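Local coordinates for vanadium-dependent bromoperoxidase (Corallina officinalis, PDB 1QHB), which catalyses the bromination of organic substrates with hydrogen peroxide and bromide, using a bound vanadate in each subunit of a calcium-stabilised homododecamer, at residues A[73-76]-A[77-81]; A[207-210]-A[211-215]; A[376-379]-A[380-384]. All coordinates share one frame; numbering follows the deposited sequence.

Interaction 1. Residues A[73-76]-A[77-81]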
ATOM      1  N   ASP A  73       8.263  47.995  12.020  1.00 17.47           N
ATOM      2  CA  ASP A  73       9.071  46.796  11.819  1.00 16.45           C
ATOM      3  C   ASP A  73       9.208  45.952  13.077  1.00 14.45           C
ATOM      4  O   ASP A  73       9.434  44.731  13.027  1.00 14.96           O
ATOM      5  CB  ASP A  73      10.472  47.150  11.306  1.00 16.76           C
ATOM      6  CG  ASP A  73      10.519  47.608   9.860  1.00 28.84           C
ATOM      7  OD1 ASP A  73       9.504  47.705   9.155  1.00 29.92           O
ATOM      8  OD2 ASP A  73      11.624  47.894   9.341  1.00 36.08           O
ATOM      9  N   ASP A  74       9.197  46.540  14.264  1.00 14.25           N
ATOM     10  CA  ASP A  74       9.311  45.752  15.504  1.00 13.55           C
ATOM     11  C   ASP A  74       8.092  44.839  15.628  1.00 15.34           C
ATOM     12  O   ASP A  74       8.291  43.723  16.027  1.00 14.61           O
ATOM     13  CB  ASP A  74       9.355  46.656  16.727  1.00 13.30           C
ATOM     14  CG  ASP A  74      10.644  47.456  16.832  1.00 16.38           C
ATOM     15  OD1 ASP A  74      11.664  47.044  16.233  1.00 18.82           O
ATOM     16  OD2 ASP A  74      10.668  48.490  17.526  1.00 21.81           O
ATOM     17  N   PHE A  75       6.892  45.321  15.246  1.00 14.17           N
ATOM     18  CA  PHE A  75       5.723  44.436  15.320  1.00 15.17           C
ATOM     19  C   PHE A  75       5.752  43.371  14.232  1.00 16.29           C
ATOM     20  O   PHE A  75       5.505  42.203  14.500  1.00 15.17           O
ATOM     21  CB  PHE A  75       4.441  45.263  15.233  1.00 10.24           C
ATOM     22  CG  PHE A  75       3.204  44.413  15.349  1.00 14.70           C
ATOM     23  CD1 PHE A  75       2.731  44.064  16.566  1.00 10.79           C
ATOM     24  CD2 PHE A  75       2.513  43.977  14.213  1.00 12.73           C
ATOM     25  CE1 PHE A  75       1.592  43.284  16.730  1.00 10.88           C
ATOM     26  CE2 PHE A  75       1.385  43.199  14.349  1.00 13.58           C
ATOM     27  CZ  PHE A  75       0.905  42.878  15.605  1.00 11.35           C
ATOM     28  N   LEU A  76       6.117  43.730  13.024  1.00 14.63           N
ATOM     29  CA  LEU A  76       6.195  42.818  11.882  1.00 15.91           C
ATOM     30  C   LEU A  76       7.242  41.742  12.101  1.00 15.23           C
ATOM     31  O   LEU A  76       7.010  40.602  11.741  1.00 16.21           O
ATOM     32  CB  LEU A  76       6.439  43.569  10.579  1.00 13.41           C
ATOM     33  CG  LEU A  76       5.316  44.527  10.196  1.00 16.44           C
ATOM     34  CD1 LEU A  76       5.724  45.499   9.105  1.00  8.80           C
ATOM     35  CD2 LEU A  76       4.048  43.739   9.829  1.00 11.42           C
ATOM     36  N   ALA A  77       8.337  42.036  12.790  1.00 15.70           N
ATOM     37  CA  ALA A  77       9.368  41.023  13.090  1.00 16.54           C
ATOM     38  C   ALA A  77       8.834  40.085  14.159  1.00 14.78           C
ATOM     39  O   ALA A  77       9.041  38.864  14.121  1.00 17.44           O
ATOM     40  CB  ALA A  77      10.665  41.672  13.572  1.00  9.01           C
ATOM     41  N   PHE A  78       8.085  40.650  15.121  1.00 14.17           N
ATOM     42  CA  PHE A  78       7.448  39.892  16.193  1.00 10.32           C
ATOM     43  C   PHE A  78       6.458  38.876  15.624  1.00 11.71           C
ATOM     44  O   PHE A  78       6.420  37.706  16.057  1.00 12.94           O
ATOM     45  CB  PHE A  78       6.718  40.873  17.088  1.00  9.93           C
ATOM     46  CG  PHE A  78       5.824  40.359  18.184  1.00 14.80           C
ATOM     47  CD1 PHE A  78       6.311  39.546  19.184  1.00 19.44           C
ATOM     48  CD2 PHE A  78       4.489  40.726  18.229  1.00 20.85           C
ATOM     49  CE1 PHE A  78       5.474  39.100  20.208  1.00 17.34           C
ATOM     50  CE2 PHE A  78       3.651  40.281  19.228  1.00 22.12           C
ATOM     51  CZ  PHE A  78       4.154  39.464  20.231  1.00 17.24           C
ATOM     52  N   VAL A  79       5.659  39.266  14.646  1.00 12.21           N
ATOM     53  CA  VAL A  79       4.725  38.331  13.999  1.00 14.57           C
ATOM     54  C   VAL A  79       5.473  37.202  13.317  1.00 16.56           C
ATOM     55  O   VAL A  79       5.134  36.019  13.431  1.00 17.52           O
ATOM     56  CB  VAL A  79       3.814  39.082  13.009  1.00 18.11           C
ATOM     57  CG1 VAL A  79       2.972  38.118  12.186  1.00 13.59           C
ATOM     58  CG2 VAL A  79       2.895  39.915  13.906  1.00  9.53           C
ATOM     59  N   ARG A  80       6.564  37.498  12.601  1.00 13.82           N
ATOM     60  CA  ARG A  80       7.327  36.460  11.926  1.00 14.67           C
ATOM     61  C   ARG A  80       7.863  35.491  12.959  1.00 14.60           C
ATOM     62  O   ARG A  80       7.826  34.278  12.776  1.00 13.68           O
ATOM     63  CB  ARG A  80       8.494  37.019  11.106  1.00 18.41           C
ATOM     64  CG  ARG A  80       8.056  37.726   9.834  1.00 26.66           C
ATOM     65  CD  ARG A  80       9.221  37.974   8.895  1.00 25.98           C
ATOM     66  NE  ARG A  80      10.173  38.916   9.430  1.00 42.81           N
ATOM     67  CZ  ARG A  80      10.180  40.243   9.427  1.00 46.94           C
ATOM     68  NH1 ARG A  80       9.232  40.981   8.877  1.00 35.13           N
ATOM     69  NH2 ARG A  80      11.215  40.876   9.971  1.00 42.72           N
ATOM     70  N   ALA A  81       8.399  36.025  14.067  1.00 13.93           N
ATOM     71  CA  ALA A  81       8.909  35.168  15.132  1.00 14.74           C
ATOM     72  C   ALA A  81       7.847  34.236  15.711  1.00 16.11           C
ATOM     73  O   ALA A  81       8.148  33.108  16.052  1.00 19.41           O
ATOM     74  CB  ALA A  81       9.518  36.004  16.291  1.00  9.52           C
TER
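One helical turn inside helix 72-84 brings Phe75 against Val79, four residues on, and Phe78, three residues on. The backbone sets the spacing: Val79 N donates to Phe75 O at 2.9 Å, and Ala77 N reaches Asp73 O at the same 2.9 Å. Phe75 holds its CG anti to the backbone N (chi1 -178°), which swings the ring forward along the helix to its neighbours. Val79 CG2 rests on it from an off-centre position, 4.1 Å from the ring centroid and 30° off the normal, a CH-pi contact whose nearest ring atom is CE2 at 3.6 Å. On the Phe78 side the meeting is glancing: Phe75 CD1 comes to the edge of the Phe78 ring, 4.1 Å from its CD2. Farther round the helix, Arg80 bends back at chi3 (-67°) and lays one face of its guanidinium over the carbonyl oxygen of Leu76, NH1 standing 3.6 Å from that O without a hydrogen bond. With an alanine here instead of Phe75, a gap would probably open beside Val79 CG2 and the Phe78 edge, and Phe53 would lose the ring it meets. Phe78 in turn meets Trp123, and its side chain lies about 8 Å from that of His478, probably an active-site residue, as in related enzymes. The opposite charges of Asp73 and Arg80 do not meet; Asp73 OD2 bonds instead to Gln361 of the second subunit. Such i to i+3 and i+4 side-chain contacts are typical of an alpha-helix, here one that lies at a subunit interface of the dodecamer.

Interaction 2. Residues A[207-210]-A[211-215]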
ATOM      1  N   PRO A 207     -23.573  38.727  12.385  1.00 20.47           N
ATOM      2  CA  PRO A 207     -22.870  37.464  12.541  1.00 20.04           C
ATOM      3  C   PRO A 207     -23.464  36.673  13.692  1.00 19.35           C
ATOM      4  O   PRO A 207     -23.664  37.139  14.819  1.00 21.53           O
ATOM      5  CB  PRO A 207     -21.442  37.864  12.869  1.00 18.53           C
ATOM      6  CG  PRO A 207     -21.307  39.319  12.609  1.00 22.36           C
ATOM      7  CD  PRO A 207     -22.685  39.918  12.507  1.00 19.79           C
ATOM      8  N   PRO A 208     -23.677  35.383  13.480  1.00 20.76           N
ATOM      9  CA  PRO A 208     -24.234  34.504  14.480  1.00 18.03           C
ATOM     10  C   PRO A 208     -23.464  34.541  15.781  1.00 19.04           C
ATOM     11  O   PRO A 208     -24.113  34.452  16.845  1.00 21.33           O
ATOM     12  CB  PRO A 208     -24.238  33.123  13.869  1.00 18.35           C
ATOM     13  CG  PRO A 208     -24.206  33.373  12.396  1.00 22.08           C
ATOM     14  CD  PRO A 208     -23.560  34.704  12.158  1.00 20.48           C
ATOM     15  N   ALA A 209     -22.135  34.612  15.743  1.00 17.12           N
ATOM     16  CA  ALA A 209     -21.373  34.620  16.996  1.00 20.39           C
ATOM     17  C   ALA A 209     -21.708  35.834  17.870  1.00 17.47           C
ATOM     18  O   ALA A 209     -21.748  35.723  19.081  1.00 16.30           O
ATOM     19  CB  ALA A 209     -19.892  34.608  16.693  1.00 14.77           C
ATOM     20  N   GLU A 210     -21.945  36.984  17.231  1.00 17.08           N
ATOM     21  CA  GLU A 210     -22.347  38.195  17.903  1.00 19.12           C
ATOM     22  C   GLU A 210     -23.726  38.077  18.519  1.00 19.11           C
ATOM     23  O   GLU A 210     -23.919  38.581  19.609  1.00 20.36           O
ATOM     24  CB  GLU A 210     -22.480  39.349  16.901  1.00 14.33           C
ATOM     25  CG  GLU A 210     -21.261  40.233  16.849  1.00 26.27           C
ATOM     26  CD  GLU A 210     -21.459  41.527  16.075  1.00 20.72           C
ATOM     27  OE1 GLU A 210     -22.564  42.087  15.978  1.00 24.22           O
ATOM     28  OE2 GLU A 210     -20.404  41.960  15.583  1.00 28.78           O
ATOM     29  N   ILE A 211     -24.648  37.462  17.777  1.00 18.01           N
ATOM     30  CA  ILE A 211     -26.013  37.302  18.273  1.00 17.27           C
ATOM     31  C   ILE A 211     -25.927  36.444  19.503  1.00 18.81           C
ATOM     32  O   ILE A 211     -26.547  36.736  20.516  1.00 20.69           O
ATOM     33  CB  ILE A 211     -26.955  36.711  17.209  1.00 18.29           C
ATOM     34  CG1 ILE A 211     -27.173  37.733  16.088  1.00 16.20           C
ATOM     35  CG2 ILE A 211     -28.279  36.250  17.802  1.00 15.69           C
ATOM     36  CD1 ILE A 211     -27.639  37.111  14.780  1.00 16.21           C
ATOM     37  N   ARG A 212     -25.134  35.372  19.482  1.00 18.51           N
ATOM     38  CA  ARG A 212     -25.073  34.501  20.661  1.00 16.43           C
ATOM     39  C   ARG A 212     -24.470  35.188  21.877  1.00 17.23           C
ATOM     40  O   ARG A 212     -24.867  34.882  23.005  1.00 18.33           O
ATOM     41  CB  ARG A 212     -24.311  33.226  20.268  1.00 17.16           C
ATOM     42  CG  ARG A 212     -24.464  32.156  21.344  1.00 30.63           C
ATOM     43  CD  ARG A 212     -23.658  30.896  21.067  1.00 37.98           C
ATOM     44  NE  ARG A 212     -23.682  30.053  22.270  1.00 47.70           N
ATOM     45  CZ  ARG A 212     -23.181  28.832  22.415  1.00 47.38           C
ATOM     46  NH1 ARG A 212     -22.580  28.181  21.420  1.00 41.83           N
ATOM     47  NH2 ARG A 212     -23.292  28.237  23.607  1.00 38.52           N
ATOM     48  N   ARG A 213     -23.515  36.102  21.759  1.00 14.45           N
ATOM     49  CA  ARG A 213     -22.973  36.699  22.991  1.00 18.24           C
ATOM     50  C   ARG A 213     -23.544  38.081  23.318  1.00 16.40           C
ATOM     51  O   ARG A 213     -23.072  38.686  24.282  1.00 14.04           O
ATOM     52  CB  ARG A 213     -21.433  36.774  22.918  1.00 13.41           C
ATOM     53  CG  ARG A 213     -20.911  37.692  21.838  1.00 11.50           C
ATOM     54  CD  ARG A 213     -19.359  37.656  21.788  1.00 11.82           C
ATOM     55  NE  ARG A 213     -18.996  38.692  20.809  1.00  9.15           N
ATOM     56  CZ  ARG A 213     -18.538  38.412  19.599  1.00 16.79           C
ATOM     57  NH1 ARG A 213     -18.333  37.152  19.222  1.00 16.67           N
ATOM     58  NH2 ARG A 213     -18.266  39.395  18.760  1.00 11.91           N
ATOM     59  N   ARG A 214     -24.528  38.560  22.556  1.00 14.86           N
ATOM     60  CA  ARG A 214     -25.063  39.892  22.838  1.00 17.79           C
ATOM     61  C   ARG A 214     -25.915  39.898  24.097  1.00 17.99           C
ATOM     62  O   ARG A 214     -26.681  38.967  24.279  1.00 18.51           O
ATOM     63  CB  ARG A 214     -25.874  40.431  21.662  1.00 21.86           C
ATOM     64  CG  ARG A 214     -26.238  41.909  21.939  1.00 20.32           C
ATOM     65  CD  ARG A 214     -26.381  42.596  20.593  1.00 21.97           C
ATOM     66  NE  ARG A 214     -26.781  43.978  20.759  1.00 18.70           N
ATOM     67  CZ  ARG A 214     -26.687  44.856  19.773  1.00 16.30           C
ATOM     68  NH1 ARG A 214     -26.202  44.431  18.612  1.00 11.52           N
ATOM     69  NH2 ARG A 214     -27.083  46.095  19.997  1.00 16.53           N
ATOM     70  N   ARG A 215     -25.755  40.900  24.968  1.00 17.89           N
ATOM     71  CA  ARG A 215     -26.490  40.870  26.222  1.00 16.97           C
ATOM     72  C   ARG A 215     -27.627  41.877  26.199  1.00 16.64           C
ATOM     73  O   ARG A 215     -27.510  42.905  25.559  1.00 18.96           O
ATOM     74  CB  ARG A 215     -25.594  41.107  27.444  1.00 12.45           C
ATOM     75  CG  ARG A 215     -24.580  40.009  27.652  1.00 12.48           C
ATOM     76  CD  ARG A 215     -23.596  40.352  28.727  1.00  9.13           C
ATOM     77  NE  ARG A 215     -22.478  41.164  28.287  1.00 13.47           N
ATOM     78  CZ  ARG A 215     -21.672  41.760  29.184  1.00 13.64           C
ATOM     79  NH1 ARG A 215     -21.920  41.581  30.472  1.00 13.01           N
ATOM     80  NH2 ARG A 215     -20.662  42.498  28.754  1.00 11.95           N
TER
HETATM   81  O   HOH W   1     -25.119  42.251  16.917  1.00 25.00           O
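Glu210 OE1 accepts a hydrogen bond of 2.7 Å from a water, and that water in turn accepts one of 3.0 Å from Arg214 NH1; the water lies at the edge of that guanidinium, in its plane. It thus joins opposite charges whose own atoms, Glu210 OE1 and Arg214 NH1, stay 5.1 Å apart. The other guanidinium nitrogens of Arg214 are tied to backbone carbonyls: NE to Trp197 O and NH2 to Glu196 O. Arg213 takes the crowded position, CG between the backbone N and the carbonyl carbon (chi1 65°), and its chain, extended from CG to NE, runs back past Ala209 O, 3.5 Å from CG. One guanidinium face then covers the CA of Glu210, with NH2 3.7 Å from Glu210 CG; the carboxylate is turned 61° from the guanidinium plane and makes no salt bridge with it. Arg213 instead pairs with Glu154 through NE and with Glu558 through NH1, which would probably offset its buried charge. Ile211 N donates to Pro207 O at 3.1 Å; Arg213 N donates to Ala209 O at 3.2 Å and, weakly, to Glu210 O. Pro207 is the N-cap, and Pro208 suits the first turn of an alpha-helix, where its nitrogen needs no hydrogen to give.

Interaction 3. Residues A[376-379]-A[380-384]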
ATOM      1  N   SER A 376     -12.879   7.852  41.032  1.00 15.05           N
ATOM      2  CA  SER A 376     -12.202   9.116  41.365  1.00 14.03           C
ATOM      3  C   SER A 376     -10.875   9.331  40.681  1.00 14.41           C
ATOM      4  O   SER A 376     -10.578  10.461  40.227  1.00 15.29           O
ATOM      5  CB  SER A 376     -12.131   9.179  42.878  1.00 14.96           C
ATOM      6  OG  SER A 376     -11.337   8.143  43.382  1.00 23.51           O
ATOM      7  N   ALA A 377      -9.996   8.354  40.559  1.00 11.64           N
ATOM      8  CA  ALA A 377      -8.678   8.559  39.931  1.00 12.83           C
ATOM      9  C   ALA A 377      -8.814   8.966  38.475  1.00 12.28           C
ATOM     10  O   ALA A 377      -8.066   9.807  37.954  1.00 13.66           O
ATOM     11  CB  ALA A 377      -7.822   7.316  39.935  1.00 14.70           C
ATOM     12  N   HIS A 378      -9.849   8.414  37.818  1.00 10.63           N
ATOM     13  CA  HIS A 378     -10.053   8.704  36.405  1.00 11.60           C
ATOM     14  C   HIS A 378     -10.364  10.174  36.207  1.00 14.51           C
ATOM     15  O   HIS A 378      -9.680  10.851  35.437  1.00 16.43           O
ATOM     16  CB  HIS A 378     -11.135   7.809  35.875  1.00 10.79           C
ATOM     17  CG  HIS A 378     -11.274   7.786  34.399  1.00 18.62           C
ATOM     18  ND1 HIS A 378     -12.188   6.960  33.759  1.00 22.20           N
ATOM     19  CD2 HIS A 378     -10.614   8.470  33.419  1.00 18.14           C
ATOM     20  CE1 HIS A 378     -12.062   7.150  32.451  1.00 18.86           C
ATOM     21  NE2 HIS A 378     -11.132   8.052  32.216  1.00 18.29           N
ATOM     22  N   VAL A 379     -11.427  10.671  36.875  1.00 13.89           N
ATOM     23  CA  VAL A 379     -11.785  12.072  36.757  1.00 11.15           C
ATOM     24  C   VAL A 379     -10.715  13.040  37.277  1.00 12.15           C
ATOM     25  O   VAL A 379     -10.541  14.183  36.804  1.00  9.32           O
ATOM     26  CB  VAL A 379     -13.159  12.351  37.399  1.00 11.43           C
ATOM     27  CG1 VAL A 379     -13.213  12.246  38.915  1.00  5.48           C
ATOM     28  CG2 VAL A 379     -13.627  13.738  36.934  1.00  6.65           C
ATOM     29  N   LEU A 380      -9.971  12.637  38.293  1.00 11.16           N
ATOM     30  CA  LEU A 380      -8.927  13.508  38.856  1.00 11.80           C
ATOM     31  C   LEU A 380      -7.802  13.664  37.851  1.00 12.06           C
ATOM     32  O   LEU A 380      -7.320  14.802  37.791  1.00 10.92           O
ATOM     33  CB  LEU A 380      -8.383  12.971  40.177  1.00  6.01           C
ATOM     34  CG  LEU A 380      -9.312  13.176  41.396  1.00 14.39           C
ATOM     35  CD1 LEU A 380      -8.828  12.289  42.528  1.00  8.10           C
ATOM     36  CD2 LEU A 380      -9.309  14.640  41.795  1.00  9.57           C
ATOM     37  N   SER A 381      -7.444  12.656  37.037  1.00 13.49           N
ATOM     38  CA  SER A 381      -6.406  12.914  36.034  1.00 11.36           C
ATOM     39  C   SER A 381      -6.941  13.619  34.795  1.00 10.85           C
ATOM     40  O   SER A 381      -6.292  14.463  34.175  1.00 12.17           O
ATOM     41  CB  SER A 381      -5.732  11.619  35.600  1.00 13.79           C
ATOM     42  OG  SER A 381      -4.701  11.237  36.493  1.00 21.93           O
ATOM     43  N   LEU A 382      -8.149  13.231  34.410  1.00 10.99           N
ATOM     44  CA  LEU A 382      -8.777  13.761  33.196  1.00 12.18           C
ATOM     45  C   LEU A 382      -9.068  15.243  33.317  1.00 13.11           C
ATOM     46  O   LEU A 382      -8.831  15.980  32.350  1.00 12.84           O
ATOM     47  CB  LEU A 382     -10.018  12.940  32.846  1.00 17.58           C
ATOM     48  CG  LEU A 382     -10.648  13.005  31.459  1.00 21.32           C
ATOM     49  CD1 LEU A 382      -9.591  12.923  30.374  1.00 10.00           C
ATOM     50  CD2 LEU A 382     -11.672  11.893  31.242  1.00 22.37           C
ATOM     51  N   VAL A 383      -9.476  15.753  34.499  1.00 11.38           N
ATOM     52  CA  VAL A 383      -9.807  17.176  34.572  1.00 10.09           C
ATOM     53  C   VAL A 383      -8.589  18.062  34.403  1.00 12.28           C
ATOM     54  O   VAL A 383      -8.634  19.250  34.017  1.00 11.60           O
ATOM     55  CB  VAL A 383     -10.557  17.407  35.892  1.00 13.53           C
ATOM     56  CG1 VAL A 383      -9.636  17.253  37.104  1.00  8.99           C
ATOM     57  CG2 VAL A 383     -11.144  18.807  35.901  1.00 12.49           C
ATOM     58  N   THR A 384      -7.436  17.551  34.839  1.00 10.61           N
ATOM     59  CA  THR A 384      -6.190  18.335  34.797  1.00 13.58           C
ATOM     60  C   THR A 384      -5.470  18.144  33.480  1.00 12.79           C
ATOM     61  O   THR A 384      -4.887  19.106  33.003  1.00 13.25           O
ATOM     62  CB  THR A 384      -5.215  17.925  35.933  1.00 15.71           C
ATOM     63  OG1 THR A 384      -4.965  16.513  35.822  1.00 14.55           O
ATOM     64  CG2 THR A 384      -5.828  18.159  37.299  1.00  9.50           C
TER
HETATM   65  O   HOH W   2      -5.388  10.108  39.248  1.00 13.31           O
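His378 and Leu382 lie side by side on the first turns of helix 376-402, part of the largely alpha-helical vanadium haloperoxidase fold, with both side chains pointing the same way. The touch is made by one methyl, Leu382 CD2, which sits obliquely to the imidazole, 4.0 Å from His378 NE2. Each residue carries its CG anti to the backbone N, His378 with chi1 -168° and Leu382 with chi1 -163°, and this shared torsion keeps the two chains running together. Beneath them Leu382 N donates to His378 O at 3.0 Å, in the carbonyl plane. Round the helix Leu380 packs its branch close over the carbonyl of Ser376, the same oxygen that accepts Leu380 N at 3.0 Å. Val383 does likewise with Val379 O, which receives the Val383 N-H while CG1 stands beside it.

The next shell fixes these groups. The imidazole is held from turning by ND1, bonded to the backbone N of Phe374 just before the helix, and its ring meets Phe499 edge-to-face. Val379 and Val383 face helix 484-499, while Leu380 packs on helix 337-349 and Leu382 on helix 553-574, so this turn is wedged within a helical bundle. The remaining side of the turn looks to the fourth subunit: Ser381 OG bonds to Thr384 O of that subunit, and Leu380 O to its Tyr336 OH. His378 is about 10 Å, side chain to side chain, from Phe359 of the calcium site. A water bridges two polar atoms of the turn, donating to Ala377 O at 3.0 Å, which already accepts Ser381 N, and to Ser381 OG at 3.1 Å.

Overall arrangement
From the N terminus the three contacts follow in series, none nested in or crossing another, and none closes a long loop, since each is local, within a helix or, for interaction 2, a short helix and its flanking residues. Interaction 1 lies in helix 72-84, at a boundary with the second subunit. Interaction 2 forms the short helix 208-213, whose arginines reach helices 153-167 and 553-574. Interaction 3 starts helix 376-402 in the bundle and borders the fourth subunit. The centres of interactions 1 and 3 are about 40 Å apart, and no two of the three touch. Helix 553-574 is a shared neighbour: it packs against both interaction 2 and interaction 3.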